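Local coordinates for nitronate monooxygenase family protein (Pseudomonas aeruginosa, PDB 4QIT) that oxidises alkyl nitronates, with propionate 3-nitronate as the best substrate, using molecular oxygen and a bound flavin mononucleotide, at residues A48-A53 with N75-R80; L111-L116 with D304-Y309; T163-A168 with V208-A213. The protein carries 1 engineered substitution. All coordinates share one frame; numbering follows the deposited sequence.

Interaction 1. Residues A48-A53 with N75-R80; sequences AITGSA and NLFCHR. With FMN (flavin mononucleotide), chain C; NIE (nitroethane), chain D.
Ala48 and Asn75 are paired in parallel, CA to CA 4.6 Å, near the C-terminal ends of two adjacent TIM-barrel strands. The pairing is sealed by Ile49 N, which donates to Asn75 O at 3.1 Å. Segment 48-53 then leaves the sheet in a type II turn from Ile49 to Ser52, and a side chain takes over the backbone's role: Thr50 OG1, anti to its carbonyl carbon (chi1 -71°), accepts from Phe77 N at 2.7 Å in a nearly straight bond. One water joins Thr50 N to Asn75 O, and a second joins Thr50 OG1 to Phe77 O. Thr50 CB makes a CH-pi contact over one face of the Phe77 ring, 4.1 Å from the centroid.

The edge of that ring is turned to the flavin, with FMN N3 near its plane, while Phe77 CZ comes within 3.2 Å of C1 of the bound nitroethane. Asn75 OD1 accepts a hydrogen bond from FMN N3 at 3.1 Å, bent at 136°, a direct hold on the pyrimidine end of the isoalloxazine. Ile49 CG2 and Leu76 CD2 lie alongside each other, and Leu76 also packs on Leu124 and Leu128 of helix 124-131. Strand 72-77 runs between strands 45-48 and 135-139.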
loop_
_atom_site.group_PDB
_atom_site.type_symbol
_atom_site.label_atom_id
_atom_site.label_comp_id
_atom_site.label_asym_id
_atom_site.label_seq_id
_atom_site.Cartn_x
_atom_site.Cartn_y
_atom_site.Cartn_z
ATOM N N ALA A 48 -1.578 15.155 20.366
ATOM C CA ALA A 48 -2.092 15.963 19.267
ATOM C C ALA A 48 -2.906 17.119 19.855
ATOM O O ALA A 48 -3.779 16.894 20.702
ATOM C CB ALA A 48 -2.960 15.100 18.351
ATOM N N ILE A 49 -2.630 18.345 19.408
ATOM C CA ILE A 49 -3.136 19.547 20.060
ATOM C C ILE A 49 -4.049 20.370 19.145
ATOM O O ILE A 49 -4.680 21.340 19.584
ATOM C CB ILE A 49 -1.912 20.370 20.587
ATOM C CG1 ILE A 49 -1.865 20.341 22.109
ATOM C CG2 ILE A 49 -1.773 21.734 19.946
ATOM C CD1 ILE A 49 -1.924 18.956 22.620
ATOM N N THR A 50 -4.148 19.968 17.881
ATOM C CA THR A 50 -5.048 20.660 16.948
ATOM C C THR A 50 -6.502 20.583 17.419
ATOM O O THR A 50 -6.930 19.584 17.999
ATOM C CB THR A 50 -4.886 20.113 15.512
ATOM O OG1 THR A 50 -3.617 20.531 14.995
ATOM C CG2 THR A 50 -6.005 20.616 14.597
ATOM N N GLY A 51 -7.262 21.654 17.204
ATOM C CA GLY A 51 -8.657 21.662 17.609
ATOM C C GLY A 51 -8.855 22.253 18.990
ATOM O O GLY A 51 -9.989 22.414 19.438
ATOM N N SER A 52 -7.748 22.559 19.664
ATOM C CA SER A 52 -7.793 23.204 20.978
ATOM C C SER A 52 -7.231 24.609 20.877
ATOM O O SER A 52 -6.330 24.866 20.085
ATOM C CB SER A 52 -6.985 22.407 22.005
ATOM O OG SER A 52 -7.610 21.169 22.284
ATOM N N ALA A 53 -7.782 25.522 21.671
ATOM C CA ALA A 53 -7.199 26.853 21.803
ATOM C C ALA A 53 -5.774 26.721 22.325
ATOM O O ALA A 53 -5.458 25.771 23.044
ATOM C CB ALA A 53 -8.033 27.703 22.747
ATOM N N ASN A 75 1.976 17.408 18.304
ATOM C CA ASN A 75 1.613 17.388 16.888
ATOM C C ASN A 75 0.530 18.407 16.537
ATOM O O ASN A 75 -0.464 18.560 17.266
ATOM C CB ASN A 75 1.167 15.974 16.518
ATOM C CG ASN A 75 0.746 15.836 15.070
ATOM O OD1 ASN A 75 -0.440 15.933 14.751
ATOM N ND2 ASN A 75 1.710 15.590 14.189
ATOM N N LEU A 76 0.728 19.085 15.407
ATOM C CA LEU A 76 -0.248 20.046 14.895
ATOM C C LEU A 76 -0.554 19.791 13.425
ATOM O O LEU A 76 0.346 19.511 12.625
ATOM C CB LEU A 76 0.260 21.486 15.076
ATOM C CG LEU A 76 0.461 21.914 16.539
ATOM C CD1 LEU A 76 1.889 21.647 17.000
ATOM C CD2 LEU A 76 0.074 23.372 16.767
ATOM N N PHE A 77 -1.827 19.907 13.067
ATOM C CA PHE A 77 -2.213 19.831 11.664
ATOM C C PHE A 77 -1.792 21.109 10.950
ATOM O O PHE A 77 -1.903 22.207 11.504
ATOM C CB PHE A 77 -3.721 19.659 11.519
ATOM C CG PHE A 77 -4.257 18.370 12.095
ATOM C CD1 PHE A 77 -3.404 17.388 12.583
ATOM C CD2 PHE A 77 -5.620 18.146 12.124
ATOM C CE1 PHE A 77 -3.914 16.214 13.113
ATOM C CE2 PHE A 77 -6.141 16.975 12.641
ATOM C CZ PHE A 77 -5.283 16.006 13.143
ATOM N N CYS A 78 -1.318 20.958 9.719
ATOM C CA CYS A 78 -0.799 22.072 8.936
ATOM C C CYS A 78 -1.403 22.007 7.536
ATOM O O CYS A 78 -0.721 22.205 6.523
ATOM C CB CYS A 78 0.726 21.974 8.866
ATOM S SG CYS A 78 1.567 23.513 8.415
ATOM N N HIS A 79 -2.692 21.697 7.491
ATOM C CA HIS A 79 -3.440 21.661 6.239
ATOM C C HIS A 79 -3.639 23.071 5.665
ATOM O O HIS A 79 -3.458 24.073 6.367
ATOM C CB HIS A 79 -4.803 20.998 6.472
ATOM C CG HIS A 79 -5.560 21.567 7.637
ATOM N ND1 HIS A 79 -5.195 21.339 8.947
ATOM C CD2 HIS A 79 -6.670 22.340 7.678
ATOM C CE1 HIS A 79 -6.051 21.953 9.748
ATOM N NE2 HIS A 79 -6.953 22.567 9.009
ATOM N N ARG A 80 -4.004 23.138 4.386
ATOM C CA ARG A 80 -4.510 24.382 3.812
ATOM C C ARG A 80 -5.741 24.772 4.609
ATOM O O ARG A 80 -6.627 23.934 4.813
ATOM C CB ARG A 80 -4.896 24.171 2.351
ATOM C CG ARG A 80 -5.660 25.354 1.751
ATOM C CD ARG A 80 -6.141 25.064 0.334
ATOM N NE ARG A 80 -6.864 23.793 0.221
ATOM C CZ ARG A 80 -8.099 23.589 0.676
ATOM N NH1 ARG A 80 -8.756 24.565 1.296
ATOM N NH2 ARG A 80 -8.676 22.401 0.522
HETATM N N1 FMN C . -1.322 11.635 12.590
HETATM C C2 FMN C . -1.250 12.994 12.864
HETATM O O2 FMN C . -0.370 13.662 12.335
HETATM N N3 FMN C . -2.125 13.600 13.738
HETATM C C4 FMN C . -3.111 12.836 14.324
HETATM O O4 FMN C . -3.923 13.334 15.099
HETATM C C4A FMN C . -3.194 11.484 14.045
HETATM N N5 FMN C . -4.189 10.756 14.644
HETATM C C5A FMN C . -4.298 9.406 14.414
HETATM C C6 FMN C . -5.313 8.709 15.055
HETATM C C7 FMN C . -5.457 7.350 14.868
HETATM C C7M FMN C . -6.565 6.663 15.614
HETATM C C8 FMN C . -4.590 6.676 14.007
HETATM C C8M FMN C . -4.748 5.200 13.778
HETATM C C9 FMN C . -3.571 7.385 13.358
HETATM C C9A FMN C . -3.413 8.761 13.561
HETATM N N10 FMN C . -2.404 9.495 12.937
HETATM C C10 FMN C . -2.303 10.864 13.178
HETATM C "C1'" FMN C . -1.452 8.822 11.981
HETATM C "C2'" FMN C . -0.165 8.359 12.642
HETATM O "O2'" FMN C . 0.664 9.469 12.873
HETATM C "C3'" FMN C . 0.594 7.391 11.745
HETATM O "O3'" FMN C . 0.676 7.854 10.413
HETATM C "C4'" FMN C . -0.167 6.084 11.733
HETATM O "O4'" FMN C . -0.727 5.851 13.012
HETATM C "C5'" FMN C . 0.805 4.960 11.415
HETATM O "O5'" FMN C . -0.006 3.890 11.036
HETATM P P FMN C . -0.274 2.661 12.009
HETATM O O1P FMN C . 0.833 2.573 13.026
HETATM O O2P FMN C . -0.388 1.446 11.141
HETATM O O3P FMN C . -1.563 2.982 12.690
HETATM N N3 NIE D . -6.765 11.062 12.356
HETATM C C1 NIE D . -6.250 13.284 11.700
HETATM C C2 NIE D . -6.877 12.416 12.768
HETATM O O4 NIE D . -5.691 10.661 11.916
HETATM O O5 NIE D . -7.905 10.367 12.077
HETATM O O HOH W 1 -2.932 17.650 16.177
HETATM O O HOH W 2 -3.127 22.994 13.995
#

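Interaction 2. Residues L111-L116 with D304-Y309; sequences LKNIYL and DYPFVY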
loop_
_atom_site.group_PDB
_atom_site.type_symbol
_atom_site.label_atom_id
_atom_site.label_comp_id
_atom_site.label_asym_id
_atom_site.label_seq_id
_atom_site.Cartn_x
_atom_site.Cartn_y
_atom_site.Cartn_z
ATOM N N LEU A 111 -22.001 24.719 9.921
ATOM C CA LEU A 111 -20.753 24.006 10.169
ATOM C C LEU A 111 -19.647 25.002 10.464
ATOM O O LEU A 111 -19.699 26.152 10.019
ATOM C CB LEU A 111 -20.379 23.142 8.967
ATOM C CG LEU A 111 -21.384 22.057 8.617
ATOM C CD1 LEU A 111 -20.862 21.222 7.464
ATOM C CD2 LEU A 111 -21.669 21.183 9.835
ATOM N N LYS A 112 -18.653 24.552 11.220
ATOM C CA LYS A 112 -17.574 25.413 11.685
ATOM C C LYS A 112 -16.206 24.841 11.337
ATOM O O LYS A 112 -16.051 23.628 11.125
ATOM C CB LYS A 112 -17.668 25.603 13.205
ATOM C CG LYS A 112 -19.010 26.142 13.706
ATOM C CD LYS A 112 -18.989 26.241 15.228
ATOM C CE LYS A 112 -20.351 26.585 15.800
ATOM N NZ LYS A 112 -21.283 25.434 15.704
ATOM N N ASN A 113 -15.215 25.723 11.299
ATOM C CA ASN A 113 -13.835 25.342 11.039
ATOM C C ASN A 113 -13.213 24.800 12.323
ATOM O O ASN A 113 -12.446 25.485 13.001
ATOM C CB ASN A 113 -13.069 26.562 10.535
ATOM C CG ASN A 113 -11.698 26.223 10.032
ATOM O OD1 ASN A 113 -11.357 25.054 9.880
ATOM N ND2 ASN A 113 -10.897 27.249 9.755
ATOM N N ILE A 114 -13.531 23.551 12.648
ATOM C CA ILE A 114 -13.236 23.033 13.987
ATOM C C ILE A 114 -11.763 22.744 14.247
ATOM O O ILE A 114 -11.324 22.718 15.398
ATOM C CB ILE A 114 -14.055 21.776 14.294
ATOM C CG1 ILE A 114 -13.807 20.711 13.226
ATOM C CG2 ILE A 114 -15.526 22.118 14.369
ATOM C CD1 ILE A 114 -14.289 19.318 13.653
ATOM N N TYR A 115 -10.995 22.523 13.186
ATOM C CA TYR A 115 -9.571 22.262 13.330
ATOM C C TYR A 115 -8.789 23.364 12.634
ATOM O O TYR A 115 -8.572 23.303 11.418
ATOM C CB TYR A 115 -9.187 20.915 12.701
ATOM C CG TYR A 115 -9.732 19.684 13.397
ATOM C CD1 TYR A 115 -10.204 19.738 14.700
ATOM C CD2 TYR A 115 -9.757 18.458 12.739
ATOM C CE1 TYR A 115 -10.698 18.594 15.333
ATOM C CE2 TYR A 115 -10.241 17.320 13.360
ATOM C CZ TYR A 115 -10.712 17.394 14.653
ATOM O OH TYR A 115 -11.200 16.258 15.270
ATOM N N LEU A 116 -8.363 24.371 13.390
ATOM C CA LEU A 116 -7.585 25.443 12.785
ATOM C C LEU A 116 -6.199 24.938 12.433
ATOM O O LEU A 116 -5.521 24.308 13.251
ATOM C CB LEU A 116 -7.490 26.658 13.708
ATOM C CG LEU A 116 -8.808 27.320 14.100
ATOM C CD1 LEU A 116 -8.544 28.507 15.019
ATOM C CD2 LEU A 116 -9.578 27.750 12.867
ATOM N N ASP A 304 -15.372 21.331 2.228
ATOM C CA ASP A 304 -13.943 21.282 2.475
ATOM C C ASP A 304 -13.661 20.635 3.833
ATOM O O ASP A 304 -14.522 20.583 4.712
ATOM C CB ASP A 304 -13.400 22.710 2.440
ATOM C CG ASP A 304 -11.931 22.783 2.102
ATOM O OD1 ASP A 304 -11.319 21.741 1.761
ATOM O OD2 ASP A 304 -11.381 23.907 2.167
ATOM N N TYR A 305 -12.452 20.113 3.987
ATOM C CA TYR A 305 -11.938 19.765 5.301
ATOM C C TYR A 305 -11.643 21.069 6.059
ATOM O O TYR A 305 -11.111 22.006 5.480
ATOM C CB TYR A 305 -10.654 18.959 5.110
ATOM C CG TYR A 305 -9.954 18.564 6.386
ATOM C CD1 TYR A 305 -10.301 17.402 7.070
ATOM C CD2 TYR A 305 -8.927 19.348 6.897
ATOM C CE1 TYR A 305 -9.645 17.037 8.248
ATOM C CE2 TYR A 305 -8.273 19.004 8.069
ATOM C CZ TYR A 305 -8.632 17.849 8.736
ATOM O OH TYR A 305 -7.959 17.517 9.896
ATOM N N PRO A 306 -11.967 21.138 7.361
ATOM C CA PRO A 306 -12.521 20.095 8.220
ATOM C C PRO A 306 -14.024 20.276 8.505
ATOM O O PRO A 306 -14.552 19.671 9.455
ATOM C CB PRO A 306 -11.724 20.304 9.509
ATOM C CG PRO A 306 -11.645 21.818 9.603
ATOM C CD PRO A 306 -11.563 22.316 8.157
ATOM N N PHE A 307 -14.705 21.102 7.708
ATOM C CA PHE A 307 -16.135 21.322 7.893
ATOM C C PHE A 307 -16.924 20.022 7.830
ATOM O O PHE A 307 -17.889 19.843 8.577
ATOM C CB PHE A 307 -16.670 22.335 6.863
ATOM C CG PHE A 307 -15.986 23.671 6.917
ATOM C CD1 PHE A 307 -16.417 24.649 7.809
ATOM C CD2 PHE A 307 -14.911 23.950 6.080
ATOM C CE1 PHE A 307 -15.778 25.883 7.866
ATOM C CE2 PHE A 307 -14.271 25.180 6.130
ATOM C CZ PHE A 307 -14.705 26.144 7.028
ATOM N N VAL A 308 -16.538 19.122 6.928
ATOM C CA VAL A 308 -17.180 17.811 6.850
ATOM C C VAL A 308 -17.122 17.082 8.188
ATOM O O VAL A 308 -18.120 16.512 8.633
ATOM C CB VAL A 308 -16.555 16.937 5.745
ATOM C CG1 VAL A 308 -17.195 15.547 5.720
ATOM C CG2 VAL A 308 -16.704 17.616 4.396
ATOM N N TYR A 309 -15.959 17.112 8.842
ATOM C CA TYR A 309 -15.841 16.442 10.137
ATOM C C TYR A 309 -16.748 17.056 11.207
ATOM O O TYR A 309 -17.238 16.350 12.078
ATOM C CB TYR A 309 -14.381 16.370 10.611
ATOM C CG TYR A 309 -14.138 15.221 11.579
ATOM C CD1 TYR A 309 -14.764 13.997 11.392
ATOM C CD2 TYR A 309 -13.286 15.359 12.665
ATOM C CE1 TYR A 309 -14.552 12.934 12.254
ATOM C CE2 TYR A 309 -13.068 14.293 13.543
ATOM C CZ TYR A 309 -13.705 13.086 13.321
ATOM O OH TYR A 309 -13.507 12.016 14.171
#
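Tyr115 reaches from the loop 111-116 over Pro306 toward Tyr305 and Tyr309. Its CB rests against Pro306 CG at 4.1 Å, and CG stands anti to the carbonyl carbon (chi1 -68°), the ring then running on from CB toward Tyr305 and Tyr309. Along one side of the ring, CD2 meets the hydroxyl of Tyr305, whose OH lies 3.5 Å away near the Tyr115 ring plane, and CE2 then touches Tyr309 CD2 at 3.7 Å. At the tip, Tyr115 OH approaches Tyr309 CE2 to 3.2 Å, at the edge of that ring. The two tyrosine rings meet obliquely, their planes at 55°. Ile114 CD1 lies above one face of the Tyr115 ring, offset toward the rim, and also packs on Tyr309 CD2.

Pro306, preceded by a cis peptide bond, is the N-cap residue of helix 307-320, and the loop packs against this start of the helix in the FMN-binding TIM-barrel protein. Pro306 CB sits 3.8 Å above the centre of the Tyr305 ring, an aromatic-proline packing compatible with the cis bond. Tyr305 also meets His79 edge-to-face. Asn113, the centre of an inverse gamma turn, places OD1 3.2 Å from Pro306 CD. Nearer the start of the loop, the Phe307 ring lies against backbone, with CD1 at 3.5 Å from Lys112 O and CE1 beside Asn113 N, while Leu111 CD1 approaches Phe307 O to 3.5 Å.

Interaction 3. Residues T163-A168 with V208-A213; sequences TTPEEA and VRLLAA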
loop_
_atom_site.group_PDB
_atom_site.type_symbol
_atom_site.label_atom_id
_atom_site.label_comp_id
_atom_site.label_asym_id
_atom_site.label_seq_id
_atom_site.Cartn_x
_atom_site.Cartn_y
_atom_site.Cartn_z
ATOM N N THR A 163 4.064 11.604 2.280
ATOM C CA THR A 163 3.587 10.347 1.694
ATOM C C THR A 163 4.267 9.994 0.378
ATOM O O THR A 163 4.040 8.917 -0.162
ATOM C CB THR A 163 2.049 10.321 1.480
ATOM O OG1 THR A 163 1.689 11.243 0.440
ATOM C CG2 THR A 163 1.309 10.636 2.772
ATOM N N THR A 164 5.084 10.908 -0.144
ATOM C CA THR A 164 5.749 10.701 -1.434
ATOM C C THR A 164 7.118 11.350 -1.396
ATOM O O THR A 164 7.361 12.233 -0.572
ATOM C CB THR A 164 4.990 11.377 -2.604
ATOM O OG1 THR A 164 5.049 12.802 -2.439
ATOM C CG2 THR A 164 3.540 10.909 -2.684
ATOM N N PRO A 165 8.007 10.940 -2.306
ATOM C CA PRO A 165 9.302 11.622 -2.444
ATOM C C PRO A 165 9.154 13.120 -2.728
ATOM O O PRO A 165 9.972 13.915 -2.245
ATOM C CB PRO A 165 9.920 10.914 -3.645
ATOM C CG PRO A 165 9.384 9.513 -3.548
ATOM C CD PRO A 165 7.953 9.704 -3.112
ATOM N N GLU A 166 8.129 13.506 -3.483
ATOM C CA GLU A 166 7.902 14.924 -3.764
ATOM C C GLU A 166 7.551 15.687 -2.482
ATOM O O GLU A 166 8.043 16.790 -2.243
ATOM C CB GLU A 166 6.821 15.109 -4.839
ATOM C CG GLU A 166 7.186 14.567 -6.238
ATOM C CD GLU A 166 7.293 13.047 -6.313
ATOM O OE1 GLU A 166 6.646 12.341 -5.502
ATOM O OE2 GLU A 166 8.029 12.546 -7.189
ATOM N N GLU A 167 6.709 15.094 -1.638
ATOM C CA GLU A 167 6.389 15.724 -0.366
ATOM C C GLU A 167 7.608 15.745 0.554
ATOM O O GLU A 167 7.819 16.712 1.285
ATOM C CB GLU A 167 5.175 15.046 0.287
ATOM C CG GLU A 167 3.871 15.384 -0.446
ATOM C CD GLU A 167 2.688 14.544 -0.001
ATOM O OE1 GLU A 167 2.875 13.631 0.839
ATOM O OE2 GLU A 167 1.567 14.785 -0.505
ATOM N N ALA A 168 8.418 14.692 0.499
ATOM C CA ALA A 168 9.639 14.637 1.298
ATOM C C ALA A 168 10.611 15.752 0.900
ATOM O O ALA A 168 11.296 16.307 1.757
ATOM C CB ALA A 168 10.299 13.281 1.166
ATOM N N VAL A 208 9.540 3.975 2.425
ATOM C CA VAL A 208 10.681 4.091 3.330
ATOM C C VAL A 208 12.002 3.893 2.587
ATOM O O VAL A 208 12.950 4.659 2.779
ATOM C CB VAL A 208 10.568 3.099 4.502
ATOM C CG1 VAL A 208 11.826 3.129 5.367
ATOM C CG2 VAL A 208 9.367 3.456 5.350
ATOM N N ARG A 209 12.055 2.892 1.718
ATOM C CA ARG A 209 13.265 2.636 0.948
ATOM C C ARG A 209 13.595 3.805 0.026
ATOM O O ARG A 209 14.754 4.207 -0.088
ATOM C CB ARG A 209 13.131 1.351 0.139
ATOM C CG ARG A 209 14.432 0.971 -0.541
ATOM C CD ARG A 209 15.357 0.178 0.390
ATOM N NE ARG A 209 16.716 0.160 -0.140
ATOM C CZ ARG A 209 17.688 0.965 0.273
ATOM N NH1 ARG A 209 18.888 0.878 -0.287
ATOM N NH2 ARG A 209 17.473 1.847 1.253
ATOM N N LEU A 210 12.583 4.353 -0.640
ATOM C CA LEU A 210 12.788 5.476 -1.548
ATOM C C LEU A 210 13.335 6.699 -0.819
ATOM O O LEU A 210 14.271 7.353 -1.284
ATOM C CB LEU A 210 11.477 5.842 -2.251
ATOM C CG LEU A 210 10.962 4.836 -3.288
ATOM C CD1 LEU A 210 9.520 5.129 -3.698
ATOM C CD2 LEU A 210 11.870 4.802 -4.521
ATOM N N LEU A 211 12.750 7.013 0.328
ATOM C CA LEU A 211 13.185 8.168 1.090
ATOM C C LEU A 211 14.564 7.953 1.733
ATOM O O LEU A 211 15.361 8.882 1.786
ATOM C CB LEU A 211 12.134 8.549 2.130
ATOM C CG LEU A 211 11.057 9.557 1.704
ATOM C CD1 LEU A 211 10.552 9.380 0.267
ATOM C CD2 LEU A 211 9.906 9.633 2.702
ATOM N N ALA A 212 14.849 6.742 2.208
ATOM C CA ALA A 212 16.154 6.449 2.801
ATOM C C ALA A 212 17.243 6.477 1.731
ATOM O O ALA A 212 18.358 6.949 1.975
ATOM C CB ALA A 212 16.138 5.099 3.514
ATOM N N ALA A 213 16.921 5.982 0.542
ATOM C CA ALA A 213 17.868 5.995 -0.568
ATOM C C ALA A 213 18.269 7.420 -0.962
ATOM O O ALA A 213 19.234 7.610 -1.705
ATOM C CB ALA A 213 17.290 5.257 -1.760
#
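In the outer helical layer of the TIM barrel, helices 165-173 and 204-212 follow the neighbouring strands 157-162 and 178-182, and Pro165 meets Leu211 where the two helices pack. The contact is small and wholly apolar. Leu211 carries most of it: its CD1 lies 3.7 Å from Pro165 CA and 4.0 Å from Pro165 CG, the two side chains crossing at about a right angle. The branch point itself, Leu211 CG, lies 3.8 Å from Ala168 CB, one turn on, and the other methyl, CD2, is only slightly farther from it. Leu210 CD1 adds a looser touch on Pro165 CG at 4.4 Å. Leu211 also packs on Ala181 and Val219 of strands 178-182 and 219-222, so it lies between the helices and the barrel strands.

At the outer side the second subunit is close: Glu166 and Arg209 form salt bridges with Arg271 and Asp227 of that subunit. Thr164 is the N-cap residue right before helix 165-173, its OG1 accepting from Glu167 N at 2.9 Å. The Glu167 side chain turns back to Thr163, and its OE1 accepts two bonds there, from Thr163 N nearly along the C-O axis and from Thr163 OG1, 2.7 Å away, from above the carboxylate plane.

Interactions 1 and 2 adjoin on the same side of the chain's centre, whereas interaction 3 lies well apart, its centre about 24 Å from that of interaction 1. Interaction 1 is a buried strand-end contact built on hydrogen bonds, water and ligand. Interaction 2, partly buried, is aromatic and proline packing of a loop on a helix start. The two are stitched together by the Arg80-Asp304 salt bridge, a probable bond from His79 NE2 to Tyr115 O, and Phe77 against the Tyr305 hydroxyl. Interaction 3 joins two outer helices by aliphatic contacts alone; it is a mostly buried contact, yet polar residues flanking it reach the second subunit.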